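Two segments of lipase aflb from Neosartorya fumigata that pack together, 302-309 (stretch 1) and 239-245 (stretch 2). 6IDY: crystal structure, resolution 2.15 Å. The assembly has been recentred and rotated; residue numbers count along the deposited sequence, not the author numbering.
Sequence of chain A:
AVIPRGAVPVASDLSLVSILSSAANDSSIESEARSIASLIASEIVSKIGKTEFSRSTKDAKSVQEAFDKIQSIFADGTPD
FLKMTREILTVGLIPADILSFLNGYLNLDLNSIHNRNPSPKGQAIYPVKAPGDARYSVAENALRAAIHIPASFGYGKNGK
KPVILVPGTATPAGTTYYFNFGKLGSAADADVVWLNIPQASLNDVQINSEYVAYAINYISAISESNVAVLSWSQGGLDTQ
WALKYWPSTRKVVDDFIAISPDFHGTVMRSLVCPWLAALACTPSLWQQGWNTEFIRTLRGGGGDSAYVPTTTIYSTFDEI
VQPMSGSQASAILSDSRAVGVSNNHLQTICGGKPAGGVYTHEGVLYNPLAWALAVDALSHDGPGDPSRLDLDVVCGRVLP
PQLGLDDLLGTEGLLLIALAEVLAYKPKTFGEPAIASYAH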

# COMPACT_ATOMS: atom_id res chain seq x y z
N GLY A 302 -19.49 -10.07 -8.45
CA GLY A 302 -18.28 -10.06 -9.25
C GLY A 302 -17.14 -9.19 -8.76
O GLY A 302 -16.15 -9.03 -9.48
N GLY A 303 -17.25 -8.67 -7.53
CA GLY A 303 -16.19 -7.87 -6.91
C GLY A 303 -14.92 -8.65 -6.66
O GLY A 303 -13.86 -8.08 -6.39
N ASP A 304 -15.01 -9.98 -6.74
CA ASP A 304 -13.90 -10.92 -6.61
C ASP A 304 -13.22 -11.16 -7.98
O ASP A 304 -12.25 -11.92 -8.06
CB ASP A 304 -14.37 -12.24 -5.95
CG ASP A 304 -15.50 -12.97 -6.65
OD1 ASP A 304 -16.18 -12.34 -7.51
OD2 ASP A 304 -15.71 -14.17 -6.35
N SER A 305 -13.73 -10.50 -9.04
CA SER A 305 -13.15 -10.51 -10.39
C SER A 305 -12.65 -9.10 -10.69
O SER A 305 -13.16 -8.13 -10.12
CB SER A 305 -14.18 -10.92 -11.44
OG SER A 305 -14.22 -12.32 -11.63
N ALA A 306 -11.66 -8.97 -11.58
CA ALA A 306 -11.13 -7.66 -11.95
C ALA A 306 -12.14 -6.82 -12.74
O ALA A 306 -13.04 -7.37 -13.37
CB ALA A 306 -9.85 -7.82 -12.74
N TYR A 307 -11.98 -5.48 -12.68
CA TYR A 307 -12.84 -4.53 -13.39
C TYR A 307 -12.10 -3.95 -14.58
O TYR A 307 -12.73 -3.44 -15.51
CB TYR A 307 -13.26 -3.38 -12.45
CG TYR A 307 -14.31 -3.82 -11.47
CD1 TYR A 307 -15.64 -3.94 -11.86
CD2 TYR A 307 -13.96 -4.24 -10.19
CE1 TYR A 307 -16.61 -4.41 -10.97
CE2 TYR A 307 -14.92 -4.73 -9.30
CZ TYR A 307 -16.24 -4.83 -9.71
OH TYR A 307 -17.19 -5.32 -8.86
N VAL A 308 -10.77 -3.95 -14.51
CA VAL A 308 -9.85 -3.40 -15.53
C VAL A 308 -8.63 -4.36 -15.56
O VAL A 308 -8.51 -5.15 -14.62
CB VAL A 308 -9.42 -1.93 -15.16
CG1 VAL A 308 -10.62 -0.99 -15.03
CG2 VAL A 308 -8.57 -1.88 -13.89
N PRO A 309 -7.72 -4.31 -16.57
CA PRO A 309 -6.54 -5.21 -16.53
C PRO A 309 -5.80 -5.09 -15.20
O PRO A 309 -5.32 -4.01 -14.85
CB PRO A 309 -5.69 -4.72 -17.71
CG PRO A 309 -6.71 -4.17 -18.68
CD PRO A 309 -7.70 -3.47 -17.79
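Stretch 2, residues 239-245: TQWALKY

One side of a helix rests on an irregular loop, joined by a glutamine that ties up loop carbonyls and by a tyrosine ring lying against the helix backbone. Stretch 2 is helical throughout, with backbone hydrogen bonds such as Lys244 N to Gln240 O (3.0 Å), so Leu243 and Lys244, three and four residues after Gln240, share with it the side that meets the loop. Stretch 1 opens with a type I turn from Gly302 to Ser305 and continues without regular structure. The two run in broadly opposite senses: Gly303 lies nearest Lys244 (CA to CA 6.7 Å), and Tyr307 nearest Leu243 (CA to CA 6.5 Å).

Loop carbonyls lacking regular partners need donors, and the amide of Gln240 supplies two: its NE2 donates to Gly303 O at 2.8 Å, nearly straight, and to Ser305 O at 2.9 Å, more bent. Its OE1 receives a hydrogen bond from a water (2.8 Å to the water O) that accepts from Tyr307 N.

The CA-to-CB bond of Tyr307 points toward the helix, and Lys244 CA lies over its ring face, 4.0 Å from the centroid, in a CH-pi contact. Leu243 adds apolar packing, its CB 3.9 Å from Tyr307 CB and its CD1 4.0 Å from Val308 CG2. The extended Lys244 chain passes Gly303, where an ideal CB would come 3.5 Å from Lys244 CD.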

# COMPACT_ATOMS: atom_id res chain seq x y z
N THR A 239 -9.02 0.62 -4.25
CA THR A 239 -9.14 0.72 -5.71
C THR A 239 -10.26 -0.16 -6.23
O THR A 239 -11.06 0.32 -7.02
CB THR A 239 -7.79 0.46 -6.39
OG1 THR A 239 -6.79 1.27 -5.77
CG2 THR A 239 -7.83 0.73 -7.91
N GLN A 240 -10.31 -1.43 -5.79
CA GLN A 240 -11.35 -2.38 -6.19
C GLN A 240 -12.74 -1.87 -5.83
O GLN A 240 -13.66 -1.99 -6.64
CB GLN A 240 -11.08 -3.77 -5.58
CG GLN A 240 -11.97 -4.88 -6.15
CD GLN A 240 -11.64 -5.33 -7.57
OE1 GLN A 240 -10.82 -4.73 -8.29
NE2 GLN A 240 -12.29 -6.41 -7.99
N TRP A 241 -12.90 -1.30 -4.61
CA TRP A 241 -14.17 -0.72 -4.16
C TRP A 241 -14.53 0.49 -5.04
O TRP A 241 -15.67 0.60 -5.49
CB TRP A 241 -14.12 -0.34 -2.66
CG TRP A 241 -15.44 0.11 -2.09
CD1 TRP A 241 -15.98 1.36 -2.16
CD2 TRP A 241 -16.37 -0.68 -1.32
NE1 TRP A 241 -17.19 1.40 -1.50
CE2 TRP A 241 -17.44 0.16 -0.96
CE3 TRP A 241 -16.40 -2.03 -0.92
CZ2 TRP A 241 -18.54 -0.30 -0.22
CZ3 TRP A 241 -17.47 -2.48 -0.15
CH2 TRP A 241 -18.52 -1.62 0.20
N ALA A 242 -13.55 1.37 -5.33
CA ALA A 242 -13.74 2.55 -6.20
C ALA A 242 -14.18 2.12 -7.61
O ALA A 242 -15.13 2.67 -8.15
CB ALA A 242 -12.46 3.38 -6.27
N LEU A 243 -13.52 1.09 -8.17
CA LEU A 243 -13.84 0.57 -9.49
C LEU A 243 -15.25 -0.04 -9.53
O LEU A 243 -16.00 0.21 -10.48
CB LEU A 243 -12.79 -0.45 -9.96
CG LEU A 243 -11.39 0.11 -10.27
CD1 LEU A 243 -10.38 -1.03 -10.40
CD2 LEU A 243 -11.40 1.00 -11.54
N LYS A 244 -15.62 -0.79 -8.50
CA LYS A 244 -16.94 -1.42 -8.40
C LYS A 244 -18.08 -0.39 -8.30
O LYS A 244 -19.00 -0.41 -9.12
CB LYS A 244 -16.98 -2.39 -7.20
CG LYS A 244 -18.37 -2.97 -6.92
CD LYS A 244 -18.32 -4.18 -5.99
CE LYS A 244 -19.66 -4.87 -5.93
NZ LYS A 244 -19.76 -5.75 -4.74
N TYR A 245 -18.01 0.49 -7.29
CA TYR A 245 -19.09 1.43 -7.00
C TYR A 245 -19.03 2.76 -7.75
O TYR A 245 -20.01 3.49 -7.72
CB TYR A 245 -19.21 1.62 -5.49
CG TYR A 245 -19.58 0.32 -4.81
CD1 TYR A 245 -20.84 -0.25 -4.98
CD2 TYR A 245 -18.64 -0.41 -4.09
CE1 TYR A 245 -21.18 -1.47 -4.39
CE2 TYR A 245 -18.96 -1.63 -3.50
CZ TYR A 245 -20.23 -2.15 -3.65
OH TYR A 245 -20.55 -3.35 -3.07
O HOH W 1 -9.86 -4.79 -10.87